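Local coordinates for protein tRNA-splicing ligase RtcB (Thermus thermophilus, PDB 2EPG) that probably joins RNA ends, sealing a 3'-phosphate or 2',3'-cyclic phosphate to a 5'-hydroxyl with GTP and manganese, as RtcB-family ligases do, at residues V98-I107 with G290-A300; F216-D227 with K474-V485. One frame throughout, in Å; residues are numbered along the deposited sequence.

Contact 1: residues V98-I107 with G290-A300; sequences VSPGGVGFDI and GQDYLQAMAAA
Val98 approaches Gly290 to 6.3 Å and Ile107 approaches Ala300 to 6.4 Å, CA to CA, so the largely loop segment 98-107 touches the helix 290-300 near both ends and bows away between them, with Pro100 CA 7.9 Å from Tyr293 CA. The Tyr293 ring lies between the two backbones. Its CG stands trans to the backbone N (chi1 167°), sending the ring out from the helix into the loop. Pro100 CG sits over one face in a CH-pi contact, 3.9 Å from the ring centroid and nearly on the normal; Met297 CB lies above the opposite face, toward the rim, and Val98 CG2 meets the edge in plane. The phenol oxygen is bound through a water that lies 2.6 Å from Tyr293 OH and donates to Pro100 O and Gly104 O, tying a buried hydroxyl to the loop backbone. Met297, a selenomethionine, bends so that its CE meets Val103 CG2 tip to tip at 3.5 Å, while Ile107 CG2 packs on Met297 CG at 3.7 Å. The loop holds Asp106, a predicted manganese ligand. Helix 250-265 brings Val261 and Phe264 to Pro100, strand 332-347 brings Ala342 to Val103 and Met297, and strand 350-357 places Leu353 against Val98 and Leu294.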
# COMPACT_ATOMS: atom_id res chain seq x y z
N VAL A 98 1.27 -19.57 1.36
CA VAL A 98 1.22 -18.17 1.77
C VAL A 98 2.58 -17.90 2.41
O VAL A 98 3.06 -18.70 3.22
CB VAL A 98 0.08 -17.86 2.81
CG1 VAL A 98 0.17 -18.80 4.02
CG2 VAL A 98 0.21 -16.39 3.28
N SER A 99 3.21 -16.79 2.03
CA SER A 99 4.52 -16.46 2.56
C SER A 99 4.64 -15.07 3.17
O SER A 99 4.44 -14.07 2.48
CB SER A 99 5.58 -16.58 1.47
OG SER A 99 6.80 -16.08 1.96
N PRO A 100 4.98 -14.98 4.46
CA PRO A 100 5.12 -13.68 5.13
C PRO A 100 6.09 -12.78 4.36
O PRO A 100 5.91 -11.56 4.30
CB PRO A 100 5.65 -14.05 6.51
CG PRO A 100 5.07 -15.41 6.75
CD PRO A 100 5.24 -16.09 5.41
N GLY A 101 7.12 -13.39 3.78
CA GLY A 101 8.09 -12.61 3.03
C GLY A 101 7.47 -12.04 1.76
O GLY A 101 8.02 -11.11 1.17
N GLY A 102 6.34 -12.60 1.35
CA GLY A 102 5.66 -12.14 0.16
C GLY A 102 4.77 -10.94 0.43
O GLY A 102 4.24 -10.33 -0.48
N VAL A 103 4.61 -10.62 1.71
CA VAL A 103 3.79 -9.49 2.11
C VAL A 103 4.72 -8.38 2.60
O VAL A 103 4.50 -7.20 2.33
CB VAL A 103 2.82 -9.89 3.25
CG1 VAL A 103 2.10 -8.65 3.79
CG2 VAL A 103 1.80 -10.91 2.76
N GLY A 104 5.77 -8.76 3.31
CA GLY A 104 6.70 -7.77 3.83
C GLY A 104 6.43 -7.58 5.31
O GLY A 104 5.33 -7.87 5.81
N PHE A 105 7.42 -7.08 6.04
CA PHE A 105 7.24 -6.91 7.46
C PHE A 105 6.19 -5.89 7.87
O PHE A 105 5.40 -6.16 8.77
CB PHE A 105 8.59 -6.66 8.14
CG PHE A 105 9.34 -7.95 8.42
CD1 PHE A 105 9.93 -8.66 7.38
CD2 PHE A 105 9.32 -8.52 9.69
CE1 PHE A 105 10.48 -9.94 7.60
CE2 PHE A 105 9.85 -9.80 9.92
CZ PHE A 105 10.43 -10.51 8.88
N ASP A 106 6.14 -4.74 7.21
CA ASP A 106 5.12 -3.78 7.60
C ASP A 106 3.80 -4.08 6.88
O ASP A 106 3.49 -3.51 5.84
CB ASP A 106 5.57 -2.35 7.32
CG ASP A 106 4.64 -1.32 7.98
OD1 ASP A 106 4.98 -0.12 7.99
OD2 ASP A 106 3.57 -1.72 8.49
N ILE A 107 3.03 -5.00 7.45
CA ILE A 107 1.75 -5.41 6.91
C ILE A 107 0.81 -4.24 6.78
O ILE A 107 0.56 -3.49 7.73
CB ILE A 107 1.12 -6.51 7.79
CG1 ILE A 107 2.05 -7.73 7.79
CG2 ILE A 107 -0.29 -6.90 7.24
CD1 ILE A 107 1.65 -8.84 8.77
N GLY A 290 -0.65 -21.86 8.01
CA GLY A 290 -0.96 -20.94 6.94
C GLY A 290 -2.18 -20.14 7.32
O GLY A 290 -2.19 -18.92 7.26
N GLN A 291 -3.23 -20.85 7.74
CA GLN A 291 -4.47 -20.23 8.17
C GLN A 291 -4.27 -19.25 9.31
O GLN A 291 -4.89 -18.18 9.33
CB GLN A 291 -5.47 -21.30 8.61
CG GLN A 291 -6.06 -22.10 7.46
CD GLN A 291 -7.04 -21.28 6.66
OE1 GLN A 291 -8.08 -20.87 7.17
NE2 GLN A 291 -6.70 -21.02 5.40
N ASP A 292 -3.41 -19.60 10.27
CA ASP A 292 -3.18 -18.72 11.41
C ASP A 292 -2.52 -17.41 11.00
O ASP A 292 -2.93 -16.34 11.44
CB ASP A 292 -2.33 -19.41 12.47
CG ASP A 292 -3.12 -20.44 13.27
OD1 ASP A 292 -2.50 -21.12 14.11
OD2 ASP A 292 -4.34 -20.58 13.08
N TYR A 293 -1.50 -17.50 10.15
CA TYR A 293 -0.80 -16.31 9.69
C TYR A 293 -1.75 -15.39 8.94
O TYR A 293 -1.74 -14.17 9.12
CB TYR A 293 0.38 -16.66 8.78
CG TYR A 293 0.94 -15.44 8.04
CD1 TYR A 293 1.56 -14.40 8.74
CD2 TYR A 293 0.76 -15.29 6.66
CE1 TYR A 293 2.00 -13.25 8.10
CE2 TYR A 293 1.19 -14.13 6.00
CZ TYR A 293 1.81 -13.11 6.73
OH TYR A 293 2.22 -11.95 6.09
N LEU A 294 -2.58 -15.99 8.09
CA LEU A 294 -3.52 -15.21 7.30
C LEU A 294 -4.48 -14.47 8.22
O LEU A 294 -4.79 -13.31 7.99
CB LEU A 294 -4.29 -16.11 6.32
CG LEU A 294 -3.52 -16.44 5.03
CD1 LEU A 294 -4.23 -17.55 4.26
CD2 LEU A 294 -3.40 -15.18 4.17
N GLN A 295 -4.92 -15.14 9.29
CA GLN A 295 -5.82 -14.50 10.24
C GLN A 295 -5.15 -13.39 11.02
O GLN A 295 -5.75 -12.37 11.30
CB GLN A 295 -6.41 -15.53 11.20
CG GLN A 295 -7.45 -16.41 10.57
CD GLN A 295 -7.73 -17.65 11.41
OE1 GLN A 295 -7.78 -17.58 12.64
NE2 GLN A 295 -7.92 -18.78 10.75
N ALA A 296 -3.89 -13.61 11.40
CA ALA A 296 -3.12 -12.61 12.15
C ALA A 296 -2.70 -11.44 11.24
O ALA A 296 -2.62 -10.28 11.66
CB ALA A 296 -1.88 -13.29 12.76
N MSE A 297 -2.41 -11.77 9.99
CA MSE A 297 -2.01 -10.75 9.02
C MSE A 297 -3.20 -9.83 8.77
O MSE A 297 -3.06 -8.62 8.69
CB MSE A 297 -1.56 -11.42 7.72
CG MSE A 297 -1.02 -10.48 6.68
SE MSE A 297 -1.94 -10.81 4.99
CE MSE A 297 -0.93 -12.31 4.39
N ALA A 298 -4.39 -10.42 8.66
CA ALA A 298 -5.59 -9.65 8.44
C ALA A 298 -5.84 -8.72 9.63
O ALA A 298 -6.30 -7.59 9.45
CB ALA A 298 -6.80 -10.58 8.26
N ALA A 299 -5.55 -9.21 10.83
CA ALA A 299 -5.74 -8.40 12.04
C ALA A 299 -4.76 -7.23 12.00
O ALA A 299 -5.10 -6.10 12.31
CB ALA A 299 -5.50 -9.27 13.30
N ALA A 300 -3.53 -7.51 11.58
CA ALA A 300 -2.54 -6.46 11.48
C ALA A 300 -3.00 -5.43 10.43
O ALA A 300 -2.89 -4.23 10.63
CB ALA A 300 -1.19 -7.05 11.10
O HOH W 1 4.19 -10.51 6.86

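Contact 2: residues F216-D227 with K474-V485; sequences FLEVQYVDEVYD and KKVARLRPLIVV
Asp223 and Arg478 meet because the aspartate's CG lies between its N and carbonyl carbon (chi1 87°), while the arginine bends at chi3 (70°), bringing its guanidinium side-on to the carboxylate. NE reaches the syn lone pair of Asp223 OD2 at 3.0 Å, and NH1 bonds OD1. Glu224 OE1 lies over a face of that guanidinium, a long salt bridge by charge alone, and accepts from Tyr226 OH at 2.8 Å. Lys475 crosses one face of the Tyr226 ring, CE 3.5 Å from the centroid (CH-pi) and NZ 3.9 Å (cation-pi). A leucine in place of Tyr226 would probably leave Glu224 OE1 without its hydroxyl donor and Lys475 without its aromatic seat. Antiparallel ladder bonds join the strands, broken by a register shift at Asp223 and by a classic bulge where Leu482 N and Ile483 N both donate to Val219 O. Beyond it, Leu217 CD2 packs on Val485 CG2; Gln220, its OE1 bonded to Thr242, sends NE2 across the bulge to Glu218 OE2. The guanidinium is likely to offset much of Asp223's charge and, more weakly, Glu224's at the partly exposed end, whereas at the buried end Leu217 packs and Glu218 is hydrogen-bonded, both predicted, with Phe216, to bind GMP.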
# COMPACT_ATOMS: atom_id res chain seq x y z
N PHE A 216 5.17 9.22 6.96
CA PHE A 216 4.94 10.64 7.11
C PHE A 216 3.54 11.01 6.68
O PHE A 216 2.74 10.17 6.26
CB PHE A 216 5.93 11.40 6.22
CG PHE A 216 5.83 11.02 4.77
CD1 PHE A 216 4.95 11.67 3.92
CD2 PHE A 216 6.54 9.93 4.28
CE1 PHE A 216 4.76 11.24 2.61
CE2 PHE A 216 6.37 9.49 2.97
CZ PHE A 216 5.47 10.15 2.13
N LEU A 217 3.26 12.29 6.78
CA LEU A 217 1.99 12.84 6.40
C LEU A 217 2.37 14.13 5.69
O LEU A 217 3.27 14.82 6.13
CB LEU A 217 1.18 13.09 7.66
CG LEU A 217 0.02 14.08 7.75
CD1 LEU A 217 -0.76 13.78 9.02
CD2 LEU A 217 0.55 15.50 7.77
N GLU A 218 1.74 14.44 4.56
CA GLU A 218 2.05 15.70 3.93
C GLU A 218 0.84 16.41 3.33
O GLU A 218 -0.08 15.78 2.80
CB GLU A 218 3.19 15.58 2.89
CG GLU A 218 3.11 14.51 1.85
CD GLU A 218 4.28 14.56 0.86
OE1 GLU A 218 5.46 14.65 1.30
OE2 GLU A 218 4.03 14.50 -0.35
N VAL A 219 0.84 17.73 3.50
CA VAL A 219 -0.19 18.59 2.95
C VAL A 219 0.40 18.97 1.60
O VAL A 219 1.55 19.40 1.53
CB VAL A 219 -0.39 19.86 3.78
CG1 VAL A 219 -1.56 20.67 3.21
CG2 VAL A 219 -0.64 19.49 5.23
N GLN A 220 -0.37 18.79 0.54
CA GLN A 220 0.12 19.06 -0.81
C GLN A 220 -0.95 19.78 -1.62
O GLN A 220 -2.06 20.08 -1.13
CB GLN A 220 0.41 17.72 -1.53
CG GLN A 220 0.78 16.54 -0.63
CD GLN A 220 0.38 15.17 -1.20
OE1 GLN A 220 -0.82 14.86 -1.35
NE2 GLN A 220 1.37 14.34 -1.52
N TYR A 221 -0.62 20.08 -2.87
CA TYR A 221 -1.59 20.68 -3.76
C TYR A 221 -1.44 19.97 -5.10
O TYR A 221 -0.37 19.48 -5.44
CB TYR A 221 -1.40 22.20 -3.88
CG TYR A 221 -0.11 22.67 -4.54
CD1 TYR A 221 1.05 22.90 -3.79
CD2 TYR A 221 -0.07 22.92 -5.92
CE1 TYR A 221 2.21 23.36 -4.39
CE2 TYR A 221 1.09 23.37 -6.53
CZ TYR A 221 2.22 23.59 -5.76
OH TYR A 221 3.36 24.04 -6.37
N VAL A 222 -2.54 19.87 -5.83
CA VAL A 222 -2.52 19.22 -7.13
C VAL A 222 -1.86 20.22 -8.08
O VAL A 222 -2.36 21.33 -8.23
CB VAL A 222 -3.96 18.93 -7.60
CG1 VAL A 222 -3.95 18.32 -8.98
CG2 VAL A 222 -4.66 18.00 -6.61
N ASP A 223 -0.72 19.87 -8.68
CA ASP A 223 -0.10 20.84 -9.59
C ASP A 223 -0.27 20.48 -11.07
O ASP A 223 0.08 21.26 -11.95
CB ASP A 223 1.38 21.07 -9.24
CG ASP A 223 2.31 20.07 -9.89
OD1 ASP A 223 3.53 20.36 -9.96
OD2 ASP A 223 1.85 19.00 -10.33
N GLU A 224 -0.83 19.30 -11.34
CA GLU A 224 -1.04 18.89 -12.72
C GLU A 224 -2.16 17.85 -12.82
O GLU A 224 -2.27 16.95 -11.98
CB GLU A 224 0.27 18.33 -13.29
CG GLU A 224 0.39 18.45 -14.80
CD GLU A 224 1.84 18.63 -15.25
OE1 GLU A 224 2.61 17.64 -15.21
OE2 GLU A 224 2.20 19.77 -15.64
N VAL A 225 -3.00 18.00 -13.84
CA VAL A 225 -4.08 17.06 -14.06
C VAL A 225 -3.89 16.46 -15.46
O VAL A 225 -3.81 17.20 -16.44
CB VAL A 225 -5.46 17.75 -13.97
CG1 VAL A 225 -6.54 16.80 -14.46
CG2 VAL A 225 -5.73 18.18 -12.52
N TYR A 226 -3.81 15.14 -15.53
CA TYR A 226 -3.59 14.43 -16.78
C TYR A 226 -4.83 13.83 -17.42
O TYR A 226 -4.93 13.75 -18.65
CB TYR A 226 -2.56 13.31 -16.58
CG TYR A 226 -1.29 13.77 -15.94
CD1 TYR A 226 -0.99 13.43 -14.62
CD2 TYR A 226 -0.39 14.58 -16.63
CE1 TYR A 226 0.16 13.89 -14.00
CE2 TYR A 226 0.76 15.04 -16.03
CZ TYR A 226 1.03 14.70 -14.72
OH TYR A 226 2.17 15.16 -14.10
N ASP A 227 -5.77 13.37 -16.61
CA ASP A 227 -6.99 12.79 -17.15
C ASP A 227 -8.14 13.55 -16.55
O ASP A 227 -8.47 13.38 -15.38
CB ASP A 227 -7.11 11.32 -16.78
CG ASP A 227 -8.11 10.59 -17.65
OD1 ASP A 227 -7.69 10.06 -18.69
OD2 ASP A 227 -9.31 10.57 -17.31
N LYS A 474 -3.29 4.32 -15.42
CA LYS A 474 -3.51 5.56 -16.12
C LYS A 474 -3.22 6.76 -15.21
O LYS A 474 -3.73 6.83 -14.09
CB LYS A 474 -4.95 5.64 -16.61
CG LYS A 474 -5.31 6.98 -17.23
CD LYS A 474 -6.80 7.09 -17.53
CE LYS A 474 -7.20 6.20 -18.69
NZ LYS A 474 -8.63 6.40 -19.04
N LYS A 475 -2.40 7.70 -15.70
CA LYS A 475 -2.07 8.90 -14.94
C LYS A 475 -3.28 9.80 -14.79
O LYS A 475 -3.97 10.07 -15.77
CB LYS A 475 -0.96 9.69 -15.61
CG LYS A 475 0.39 9.05 -15.47
CD LYS A 475 1.46 9.80 -16.25
CE LYS A 475 1.66 11.19 -15.72
NZ LYS A 475 2.73 11.90 -16.51
N VAL A 476 -3.52 10.25 -13.57
CA VAL A 476 -4.64 11.14 -13.32
C VAL A 476 -4.17 12.49 -12.84
O VAL A 476 -4.57 13.52 -13.38
CB VAL A 476 -5.61 10.54 -12.28
CG1 VAL A 476 -6.76 11.52 -12.04
CG2 VAL A 476 -6.11 9.18 -12.77
N ALA A 477 -3.30 12.51 -11.83
CA ALA A 477 -2.80 13.79 -11.33
C ALA A 477 -1.47 13.67 -10.62
O ALA A 477 -1.02 12.57 -10.29
CB ALA A 477 -3.83 14.45 -10.40
N ARG A 478 -0.84 14.82 -10.40
CA ARG A 478 0.43 14.89 -9.69
C ARG A 478 0.24 15.85 -8.54
O ARG A 478 -0.44 16.87 -8.69
CB ARG A 478 1.57 15.38 -10.59
CG ARG A 478 2.91 15.34 -9.88
CD ARG A 478 4.06 15.70 -10.80
NE ARG A 478 4.06 17.11 -11.17
CZ ARG A 478 4.78 17.61 -12.17
NH1 ARG A 478 4.72 18.90 -12.45
NH2 ARG A 478 5.53 16.80 -12.90
N LEU A 479 0.85 15.52 -7.41
CA LEU A 479 0.75 16.27 -6.18
C LEU A 479 2.12 16.77 -5.71
O LEU A 479 3.09 16.01 -5.67
CB LEU A 479 0.16 15.36 -5.08
CG LEU A 479 -1.31 14.92 -5.04
CD1 LEU A 479 -2.03 15.19 -6.33
CD2 LEU A 479 -1.37 13.44 -4.64
N ARG A 480 2.20 18.05 -5.34
CA ARG A 480 3.44 18.63 -4.86
C ARG A 480 3.29 18.94 -3.36
O ARG A 480 2.30 19.52 -2.93
CB ARG A 480 3.76 19.90 -5.66
CG ARG A 480 5.12 20.49 -5.35
CD ARG A 480 5.59 21.44 -6.44
NE ARG A 480 6.97 21.85 -6.18
CZ ARG A 480 7.33 22.64 -5.18
NH1 ARG A 480 8.61 22.95 -5.01
NH2 ARG A 480 6.41 23.14 -4.36
N PRO A 481 4.27 18.54 -2.54
CA PRO A 481 4.22 18.78 -1.10
C PRO A 481 4.49 20.21 -0.66
O PRO A 481 5.27 20.92 -1.29
CB PRO A 481 5.27 17.82 -0.55
CG PRO A 481 6.30 17.83 -1.63
CD PRO A 481 5.49 17.78 -2.91
N LEU A 482 3.82 20.62 0.42
CA LEU A 482 3.98 21.96 0.99
C LEU A 482 4.47 21.82 2.43
O LEU A 482 5.31 22.60 2.88
CB LEU A 482 2.64 22.70 1.02
CG LEU A 482 2.07 23.20 -0.31
CD1 LEU A 482 0.59 23.46 -0.14
CD2 LEU A 482 2.81 24.45 -0.75
N ILE A 483 3.90 20.84 3.13
CA ILE A 483 4.24 20.57 4.53
C ILE A 483 4.50 19.09 4.73
O ILE A 483 3.70 18.25 4.31
CB ILE A 483 3.10 20.94 5.50
CG1 ILE A 483 2.75 22.42 5.39
CG2 ILE A 483 3.51 20.59 6.92
CD1 ILE A 483 1.51 22.79 6.20
N VAL A 484 5.60 18.77 5.40
CA VAL A 484 5.95 17.38 5.66
C VAL A 484 6.07 17.17 7.17
O VAL A 484 6.83 17.87 7.84
CB VAL A 484 7.29 16.99 4.98
CG1 VAL A 484 7.71 15.61 5.45
CG2 VAL A 484 7.13 16.98 3.45
N VAL A 485 5.29 16.23 7.69
CA VAL A 485 5.30 15.89 9.11
C VAL A 485 5.81 14.44 9.21
O VAL A 485 5.17 13.52 8.69
CB VAL A 485 3.88 15.97 9.73
CG1 VAL A 485 3.92 15.53 11.19
CG2 VAL A 485 3.34 17.39 9.62
O HOH W 2 -10.37 8.14 -17.63

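Contact 1 is wholly buried, whereas contact 2 is only partly so: its charged end around Arg478 is partly exposed and its Leu217-Val485 end is buried. They share no element, since 98-107 and 290-300 pair a loop with a helix and 216-227 and 474-485 pair two strands. Their chemistry follows: apolar contacts and one bridging water hold the first, while backbone ladder bonds, with apolar pairs at the buried end and salt bridges at the partly exposed one, hold the second. The centres lie about 31 Å apart on opposite sides of the chain's centre, their nearest atoms about 9 Å. Predicted sites relate them: Asp106 of contact 1 touches His215, the neighbour in sequence of Phe216 in contact 2.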